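Local coordinates for protein ABC transporter (Caldanaerobius, PDB 4G68) that probably binds xylan-derived oligosaccharides outside the cell, as an extracellular solute-binding protein, and delivers them to the membrane components of an ABC importer, at residues V156-E162 and G295-R301; N279-A283 and I353-L357; I39-F43 and Y331-A335. All coordinates share one frame. Numbering follows the deposited sequence.

Along the chain the six segments run 39-43, 156-162, 279-283, 295-301, 331-335 and 353-357, so contact 2 crosses both others while contact 3 brackets contact 1. Contacts 1 and 2 are neighbours, with centres about 13 Å apart, and touch where Tyr158 and Val156 meet Asn279. Contact 3 lies about 41 Å from contact 1 and 28 Å from contact 2, centre to centre, on the opposite side of the chain's centre from contact 1. Contacts 1 and 3 both reach one mixed sheet, and helix 332-353 runs from contact 3 to contact 2. Such repeated chain crossings fit the bilobal fold of solute-binding proteins, probably with contacts 1 and 3 in different lobes.

Contact 1: V156-E162 and G295-R301; sequences VLYINKE and GKIEAVR
Residues 156-160 and 297-300 pair as antiparallel strands, their axes 4.6 Å apart at closest approach and their directions 151° apart. Leu157-Val300 and Ile159-Glu298 are the hydrogen-bonded pairs: Leu157 N to Val300 O and Val300 N to Leu157 O are both 2.9 Å, Ile159 N to Glu298 O is 2.8 Å and Glu298 N to Ile159 O is 3.0 Å. Tyr158-Ala299 and Asn160-Ile297 are the non-hydrogen-bonded pairs, with CA atoms 4.8 and 4.9 Å apart. The backbone of Val156, Tyr158 and Asn160 instead bonds to Gly277, Tyr275 and Ala273, so 156-160 is satisfied on both edges, while Ala299 O takes the side chain of Asn380.

Leu157 (t, p) and Ile159 (m, m) share a face with Val300; Leu157 CB lies 3.8 Å from Val300 CG2. On the other face Val156 CG1 meets Ala299 CB at 3.5 Å, and Ile297 CG2 lies 3.9 Å from Tyr158 CD1, at the ring edge. Tyr158 OH bonds to Gly278 O.

At the strand end Lys161 N donates a hydrogen bond to Lys296 O (2.8 Å), and the extended Lys296 forms a salt bridge, NZ to Glu162 OE1 at 3.1 Å. Asn160 is the N-cap, its OD1 receiving Leu163 N. This is an antiparallel strand pair whose first strand runs into an Asn-capped helix, within the α/β fold of solute-binding proteins.

Contact 2: N279-A283 and I353-L357; sequences NFDAA and IATGL
Two turns meet here: 279-281 is a short 3-10 segment, with Ala282 N bonded to Asn279 O at 2.9 Å, and 353-357 leaves the end of helix 332-353. Ala354, the first residue to leave helical conformation, has positive phi (68°, psi 24°); its CB points toward 279-283. The CA atoms of Phe280 and Thr355 stand 4.3 Å apart, those of Ala283 and Ala354 4.7 Å.

Asn279 takes chi1 59° (p) and chi2 -67°. Its OD1 receives Ala154 N of strand 144-160, while ND2 lies 3.4 Å from CG of Leu357, which is m, t. Phe280, with chi1 only 35°, sends its ring away from 353-357, yet its CB lies 3.0 Å from Thr355 O. Thr355 (p) gives its hydroxyl OG1 the partner Asp350 OD1, and its CG2 reaches Ala283 CB at 3.4 Å. The small alanines allow the backbones to close in: Ala282 CB meets Ala354 CB at 3.8 Å, and Ala283 CB lies 3.1 Å from Ile353 O.

A single weak hydrogen bond joins the segments, Ala283 N to Ala354 O, 3.1 Å with an angle of 121°. Helix 372-382 covers Ala282 and Ala354, and Ala52 touches Ile353 and Thr355. The chemistry implies that close fit between small side chains and backbone, more than polar pairing, holds these turns together, with Asn279 OD1 and Thr355 OG1 bonded outside the two segments.

Contact 3: I39-F43 and Y331-A335; sequences ITLTF and YKDEA
The ring of Tyr331 is the main bump, and the start of strand 40-45, with Ile39 just before it, supplies what it leans on. Tyr331 sits at the N-cap position of helix 332-353, whose first turn closes through Ala335 N to Tyr331 O at 2.8 Å. With chi1 -37° the ring reaches toward 39-41. Ile39, chi1 -79° (m), lays CG2 over one ring face in a CH-pi contact, 3.9 Å from the Tyr331 centroid and 13° off the normal, and its CD1 lies 3.3 Å from Tyr331 CE1.

Leu41 (m, t) fills the hollow between ring and helix: CD2 is 4.0 Å from Tyr331 CD2 and 4.1 Å from Ala335 CB, while CD1 is 3.8 Å from Glu334 O. Leu41 and Ala335 CA atoms are 6.8 Å apart.

Leu41 also meets Ala338, and Phe43 meets Leu342: as is characteristic of the α/β lobes of solute-binding proteins, helix 332-353 packs on a sheet face, along strand 40-45, which pairs in parallel with strands 71-76 and 98-102.

Contact 1: V156-E162 and G295-R301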
loop_
_atom_site.group_PDB
_atom_site.type_symbol
_atom_site.label_atom_id
_atom_site.label_comp_id
_atom_site.label_asym_id
_atom_site.label_seq_id
_atom_site.Cartn_x
_atom_site.Cartn_y
_atom_site.Cartn_z
ATOM N N VAL C 156 7.372 4.880 -0.937
ATOM C CA VAL C 156 8.548 5.392 -0.232
ATOM C C VAL C 156 9.785 4.623 -0.666
ATOM O O VAL C 156 9.723 3.402 -0.724
ATOM C CB VAL C 156 8.419 5.165 1.288
ATOM C CG1 VAL C 156 9.666 5.649 2.051
ATOM C CG2 VAL C 156 7.172 5.872 1.820
ATOM N N LEU C 157 10.909 5.354 -0.911
ATOM C CA LEU C 157 12.231 4.739 -0.979
ATOM C C LEU C 157 12.841 4.841 0.421
ATOM O O LEU C 157 13.077 5.943 0.950
ATOM C CB LEU C 157 13.117 5.382 -2.089
ATOM C CG LEU C 157 14.591 4.917 -2.264
ATOM C CD1 LEU C 157 14.740 3.419 -2.521
ATOM C CD2 LEU C 157 15.265 5.736 -3.356
ATOM N N TYR C 158 13.156 3.676 1.002
ATOM C CA TYR C 158 13.841 3.600 2.291
ATOM C C TYR C 158 15.323 3.437 2.043
ATOM O O TYR C 158 15.721 2.574 1.277
ATOM C CB TYR C 158 13.333 2.395 3.093
ATOM C CG TYR C 158 11.858 2.466 3.389
ATOM C CD1 TYR C 158 11.392 3.070 4.547
ATOM C CD2 TYR C 158 10.928 1.869 2.544
ATOM C CE1 TYR C 158 10.030 3.117 4.843
ATOM C CE2 TYR C 158 9.563 1.921 2.823
ATOM C CZ TYR C 158 9.129 2.530 3.962
ATOM O OH TYR C 158 7.774 2.546 4.220
ATOM N N ILE C 159 16.127 4.281 2.707
ATOM C CA ILE C 159 17.583 4.310 2.583
ATOM C C ILE C 159 18.173 3.904 3.939
ATOM O O ILE C 159 17.892 4.563 4.943
ATOM C CB ILE C 159 18.034 5.788 2.257
ATOM C CG1 ILE C 159 17.368 6.281 0.991
ATOM C CG2 ILE C 159 19.566 5.987 2.221
ATOM C CD1 ILE C 159 17.682 5.361 -0.161
ATOM N N ASN C 160 18.963 2.831 3.982
ATOM C CA ASN C 160 19.757 2.540 5.177
ATOM C C ASN C 160 20.956 3.494 5.190
ATOM O O ASN C 160 21.945 3.220 4.488
ATOM C CB ASN C 160 20.252 1.080 5.162
ATOM C CG ASN C 160 21.018 0.710 6.433
ATOM O OD1 ASN C 160 21.802 1.513 6.934
ATOM N ND2 ASN C 160 20.780 -0.468 6.972
ATOM N N LYS C 161 20.869 4.600 5.959
ATOM C CA LYS C 161 21.916 5.651 5.952
ATOM C C LYS C 161 23.290 5.086 6.326
ATOM O O LYS C 161 24.317 5.530 5.785
ATOM C CB LYS C 161 21.612 6.791 6.930
ATOM C CG LYS C 161 20.288 7.553 6.708
ATOM C CD LYS C 161 20.090 8.538 7.871
ATOM C CE LYS C 161 18.633 8.904 8.098
ATOM N NZ LYS C 161 18.283 9.566 9.404
ATOM N N GLU C 162 23.296 4.124 7.244
ATOM C CA GLU C 162 24.547 3.534 7.756
ATOM C C GLU C 162 25.273 2.818 6.623
ATOM O O GLU C 162 26.507 2.881 6.524
ATOM C CB GLU C 162 24.287 2.548 8.873
ATOM C CG GLU C 162 25.591 1.989 9.470
ATOM C CD GLU C 162 25.322 1.033 10.617
ATOM O OE1 GLU C 162 25.382 1.492 11.780
ATOM O OE2 GLU C 162 25.043 -0.162 10.351
ATOM N N GLY C 295 16.332 4.070 13.660
ATOM C CA GLY C 295 17.195 5.268 13.756
ATOM C C GLY C 295 18.215 5.355 12.625
ATOM O O GLY C 295 18.790 6.400 12.400
ATOM N N LYS C 296 18.371 4.273 11.866
ATOM C CA LYS C 296 19.296 4.228 10.729
ATOM C C LYS C 296 18.656 4.499 9.353
ATOM O O LYS C 296 19.371 4.530 8.326
ATOM C CB LYS C 296 19.980 2.849 10.712
ATOM C CG LYS C 296 20.613 2.544 12.038
ATOM C CD LYS C 296 21.557 1.378 11.913
ATOM C CE LYS C 296 22.182 1.064 13.264
ATOM N NZ LYS C 296 23.068 -0.132 13.099
ATOM N N ILE C 297 17.329 4.668 9.348
ATOM C CA ILE C 297 16.487 4.669 8.106
ATOM C C ILE C 297 15.889 6.026 7.752
ATOM O O ILE C 297 15.253 6.707 8.612
ATOM C CB ILE C 297 15.288 3.658 8.188
ATOM C CG1 ILE C 297 15.754 2.175 8.358
ATOM C CG2 ILE C 297 14.227 3.927 7.060
ATOM C CD1 ILE C 297 17.036 1.741 7.638
ATOM N N GLU C 298 16.067 6.397 6.478
ATOM C CA GLU C 298 15.566 7.644 5.897
ATOM C C GLU C 298 14.566 7.300 4.781
ATOM O O GLU C 298 14.829 6.392 3.955
ATOM C CB GLU C 298 16.714 8.425 5.273
ATOM C CG GLU C 298 16.374 9.857 4.959
ATOM C CD GLU C 298 17.397 10.526 4.048
ATOM O OE1 GLU C 298 18.415 9.878 3.703
ATOM O OE2 GLU C 298 17.153 11.688 3.665
ATOM N N ALA C 299 13.432 8.006 4.781
ATOM C CA ALA C 299 12.426 7.942 3.736
ATOM C C ALA C 299 12.593 9.123 2.748
ATOM O O ALA C 299 12.602 10.303 3.141
ATOM C CB ALA C 299 11.010 7.989 4.351
ATOM N N VAL C 300 12.692 8.780 1.467
ATOM C CA VAL C 300 12.724 9.724 0.333
ATOM C C VAL C 300 11.706 9.372 -0.798
ATOM O O VAL C 300 11.217 8.250 -0.895
ATOM C CB VAL C 300 14.180 9.914 -0.227
ATOM C CG1 VAL C 300 15.163 10.295 0.891
ATOM C CG2 VAL C 300 14.667 8.668 -0.976
ATOM N N ARG C 301 11.370 10.363 -1.606
ATOM C CA ARG C 301 10.610 10.160 -2.827
ATOM C C ARG C 301 11.335 9.235 -3.755
ATOM O O ARG C 301 12.571 9.116 -3.679
ATOM C CB ARG C 301 10.466 11.480 -3.564
ATOM C CG ARG C 301 9.424 12.365 -2.919
ATOM C CD ARG C 301 9.219 13.610 -3.739
ATOM N NE ARG C 301 8.355 14.439 -2.943
ATOM C CZ ARG C 301 8.747 15.555 -2.366
ATOM N NH1 ARG C 301 10.003 15.974 -2.549
ATOM N NH2 ARG C 301 7.883 16.247 -1.637
#

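Contact 2: N279-A283 and I353-L357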
loop_
_atom_site.group_PDB
_atom_site.type_symbol
_atom_site.label_atom_id
_atom_site.label_comp_id
_atom_site.label_asym_id
_atom_site.label_seq_id
_atom_site.Cartn_x
_atom_site.Cartn_y
_atom_site.Cartn_z
ATOM N N ASN C 279 4.382 2.967 2.390
ATOM C CA ASN C 279 4.677 3.544 3.675
ATOM C C ASN C 279 4.362 2.556 4.860
ATOM O O ASN C 279 4.911 2.710 5.956
ATOM C CB ASN C 279 3.791 4.780 3.809
ATOM C CG ASN C 279 2.334 4.410 3.700
ATOM O OD1 ASN C 279 1.855 3.983 2.626
ATOM N ND2 ASN C 279 1.653 4.427 4.833
ATOM N N PHE C 280 3.423 1.597 4.653
ATOM C CA PHE C 280 2.905 0.700 5.744
ATOM C C PHE C 280 4.001 -0.243 6.211
ATOM O O PHE C 280 3.976 -0.762 7.377
ATOM C CB PHE C 280 1.729 -0.173 5.248
ATOM C CG PHE C 280 1.877 -0.599 3.785
ATOM C CD1 PHE C 280 2.667 -1.731 3.446
ATOM C CD2 PHE C 280 1.179 0.087 2.783
ATOM C CE1 PHE C 280 2.763 -2.120 2.108
ATOM C CE2 PHE C 280 1.299 -0.262 1.456
ATOM C CZ PHE C 280 2.079 -1.386 1.123
ATOM N N ASP C 281 4.980 -0.432 5.307
ATOM C CA ASP C 281 6.171 -1.222 5.635
ATOM C C ASP C 281 7.100 -0.547 6.605
ATOM O O ASP C 281 7.941 -1.201 7.217
ATOM C CB ASP C 281 6.893 -1.711 4.364
ATOM C CG ASP C 281 6.105 -2.820 3.649
ATOM O OD1 ASP C 281 5.180 -3.431 4.284
ATOM O OD2 ASP C 281 6.448 -3.060 2.460
ATOM N N ALA C 282 6.942 0.754 6.805
ATOM C CA ALA C 282 7.778 1.482 7.809
ATOM C C ALA C 282 7.854 0.835 9.128
ATOM O O ALA C 282 8.951 0.744 9.679
ATOM C CB ALA C 282 7.308 2.901 7.990
ATOM N N ALA C 283 6.706 0.359 9.639
ATOM C CA ALA C 283 6.634 -0.204 11.006
ATOM C C ALA C 283 7.563 -1.397 11.183
ATOM O O ALA C 283 8.083 -1.559 12.259
ATOM C CB ALA C 283 5.196 -0.596 11.385
ATOM N N ILE C 353 2.623 4.023 15.236
ATOM C CA ILE C 353 3.513 2.918 14.966
ATOM C C ILE C 353 4.021 2.786 13.508
ATOM O O ILE C 353 4.821 1.882 13.227
ATOM C CB ILE C 353 2.957 1.594 15.537
ATOM C CG1 ILE C 353 1.870 1.010 14.624
ATOM C CG2 ILE C 353 2.423 1.811 16.968
ATOM C CD1 ILE C 353 1.351 -0.346 15.096
ATOM N N ALA C 354 3.563 3.661 12.609
ATOM C CA ALA C 354 4.025 3.715 11.205
ATOM C C ALA C 354 3.618 2.504 10.320
ATOM O O ALA C 354 4.236 2.216 9.298
ATOM C CB ALA C 354 5.537 4.046 11.109
ATOM N N THR C 355 2.538 1.841 10.722
ATOM C CA THR C 355 1.900 0.805 9.896
ATOM C C THR C 355 1.011 1.415 8.818
ATOM O O THR C 355 0.601 0.722 7.871
ATOM C CB THR C 355 0.993 -0.162 10.720
ATOM O OG1 THR C 355 0.074 0.587 11.549
ATOM C CG2 THR C 355 1.811 -1.139 11.520
ATOM N N GLY C 356 0.681 2.697 8.982
ATOM C CA GLY C 356 -0.015 3.430 7.928
ATOM C C GLY C 356 0.115 4.943 8.022
ATOM O O GLY C 356 0.804 5.452 8.915
ATOM N N LEU C 357 -0.490 5.640 7.063
ATOM C CA LEU C 357 -0.685 7.089 7.163
ATOM C C LEU C 357 -2.152 7.376 7.566
ATOM O O LEU C 357 -3.079 6.829 6.926
ATOM C CB LEU C 357 -0.351 7.743 5.839
ATOM C CG LEU C 357 1.145 7.722 5.521
ATOM C CD1 LEU C 357 1.350 7.836 4.015
ATOM C CD2 LEU C 357 1.910 8.804 6.325
#

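Contact 3: I39-F43 and Y331-A335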
loop_
_atom_site.group_PDB
_atom_site.type_symbol
_atom_site.label_atom_id
_atom_site.label_comp_id
_atom_site.label_asym_id
_atom_site.label_seq_id
_atom_site.Cartn_x
_atom_site.Cartn_y
_atom_site.Cartn_z
ATOM N N ILE C 39 -25.230 -9.108 21.873
ATOM C CA ILE C 39 -24.907 -9.099 20.433
ATOM C C ILE C 39 -23.396 -9.299 20.264
ATOM O O ILE C 39 -22.599 -8.823 21.099
ATOM C CB ILE C 39 -25.451 -7.793 19.788
ATOM C CG1 ILE C 39 -26.963 -7.913 19.541
ATOM C CG2 ILE C 39 -24.728 -7.382 18.522
ATOM C CD1 ILE C 39 -27.498 -9.318 19.348
ATOM N N THR C 40 -23.018 -10.045 19.226
ATOM C CA THR C 40 -21.591 -10.158 18.864
ATOM C C THR C 40 -21.333 -9.874 17.376
ATOM O O THR C 40 -21.938 -10.466 16.488
ATOM C CB THR C 40 -20.997 -11.504 19.298
ATOM O OG1 THR C 40 -21.011 -11.563 20.728
ATOM C CG2 THR C 40 -19.555 -11.642 18.810
ATOM N N LEU C 41 -20.440 -8.926 17.123
ATOM C CA LEU C 41 -20.038 -8.606 15.764
ATOM C C LEU C 41 -18.742 -9.322 15.415
ATOM O O LEU C 41 -17.850 -9.518 16.280
ATOM C CB LEU C 41 -19.850 -7.086 15.627
ATOM C CG LEU C 41 -21.024 -6.162 15.988
ATOM C CD1 LEU C 41 -20.550 -4.709 16.125
ATOM C CD2 LEU C 41 -22.151 -6.265 14.967
ATOM N N THR C 42 -18.616 -9.696 14.145
ATOM C CA THR C 42 -17.358 -10.212 13.639
ATOM C C THR C 42 -16.594 -9.106 12.880
ATOM O O THR C 42 -17.187 -8.263 12.203
ATOM C CB THR C 42 -17.566 -11.445 12.773
ATOM O OG1 THR C 42 -18.577 -11.172 11.790
ATOM C CG2 THR C 42 -18.028 -12.620 13.679
ATOM N N PHE C 43 -15.269 -9.115 13.021
ATOM C CA PHE C 43 -14.443 -8.089 12.371
ATOM C C PHE C 43 -13.218 -8.792 11.814
ATOM O O PHE C 43 -12.517 -9.464 12.577
ATOM C CB PHE C 43 -14.031 -7.052 13.418
ATOM C CG PHE C 43 -12.969 -6.085 12.959
ATOM C CD1 PHE C 43 -13.078 -5.404 11.729
ATOM C CD2 PHE C 43 -11.848 -5.838 13.784
ATOM C CE1 PHE C 43 -12.100 -4.518 11.327
ATOM C CE2 PHE C 43 -10.870 -4.942 13.373
ATOM C CZ PHE C 43 -11.009 -4.274 12.156
ATOM N N TYR C 331 -26.969 -6.757 12.530
ATOM C CA TYR C 331 -26.876 -5.617 13.447
ATOM C C TYR C 331 -26.196 -4.434 12.784
ATOM O O TYR C 331 -25.055 -4.034 13.179
ATOM C CB TYR C 331 -26.095 -6.027 14.680
ATOM C CG TYR C 331 -26.383 -7.437 15.084
ATOM C CD1 TYR C 331 -27.578 -7.768 15.717
ATOM C CD2 TYR C 331 -25.457 -8.444 14.842
ATOM C CE1 TYR C 331 -27.845 -9.076 16.083
ATOM C CE2 TYR C 331 -25.715 -9.754 15.201
ATOM C CZ TYR C 331 -26.900 -10.061 15.828
ATOM O OH TYR C 331 -27.129 -11.384 16.193
ATOM N N LYS C 332 -26.894 -3.887 11.789
ATOM C CA LYS C 332 -26.351 -2.821 10.935
ATOM C C LYS C 332 -26.005 -1.548 11.698
ATOM O O LYS C 332 -24.891 -1.005 11.522
ATOM C CB LYS C 332 -27.331 -2.472 9.818
ATOM C CG LYS C 332 -27.506 -3.554 8.785
ATOM C CD LYS C 332 -28.610 -3.155 7.810
ATOM C CE LYS C 332 -28.876 -4.263 6.794
ATOM N NZ LYS C 332 -29.314 -5.533 7.432
ATOM N N ASP C 333 -26.937 -1.072 12.531
ATOM C CA ASP C 333 -26.710 0.143 13.321
ATOM C C ASP C 333 -25.453 -0.062 14.233
ATOM O O ASP C 333 -24.583 0.804 14.347
ATOM C CB ASP C 333 -27.960 0.500 14.174
ATOM C CG ASP C 333 -29.101 1.256 13.379
ATOM O OD1 ASP C 333 -28.986 1.394 12.129
ATOM O OD2 ASP C 333 -30.130 1.735 14.050
ATOM N N GLU C 334 -25.363 -1.221 14.870
ATOM C CA GLU C 334 -24.256 -1.509 15.813
ATOM C C GLU C 334 -22.913 -1.680 15.077
ATOM O O GLU C 334 -21.868 -1.170 15.541
ATOM C CB GLU C 334 -24.592 -2.760 16.634
ATOM C CG GLU C 334 -25.892 -2.577 17.447
ATOM C CD GLU C 334 -27.234 -2.938 16.720
ATOM O OE1 GLU C 334 -27.325 -3.210 15.502
ATOM O OE2 GLU C 334 -28.271 -2.946 17.429
ATOM N N ALA C 335 -22.962 -2.397 13.947
ATOM C CA ALA C 335 -21.795 -2.587 13.061
ATOM C C ALA C 335 -21.171 -1.286 12.501
ATOM O O ALA C 335 -19.917 -1.162 12.427
ATOM C CB ALA C 335 -22.131 -3.547 11.926
#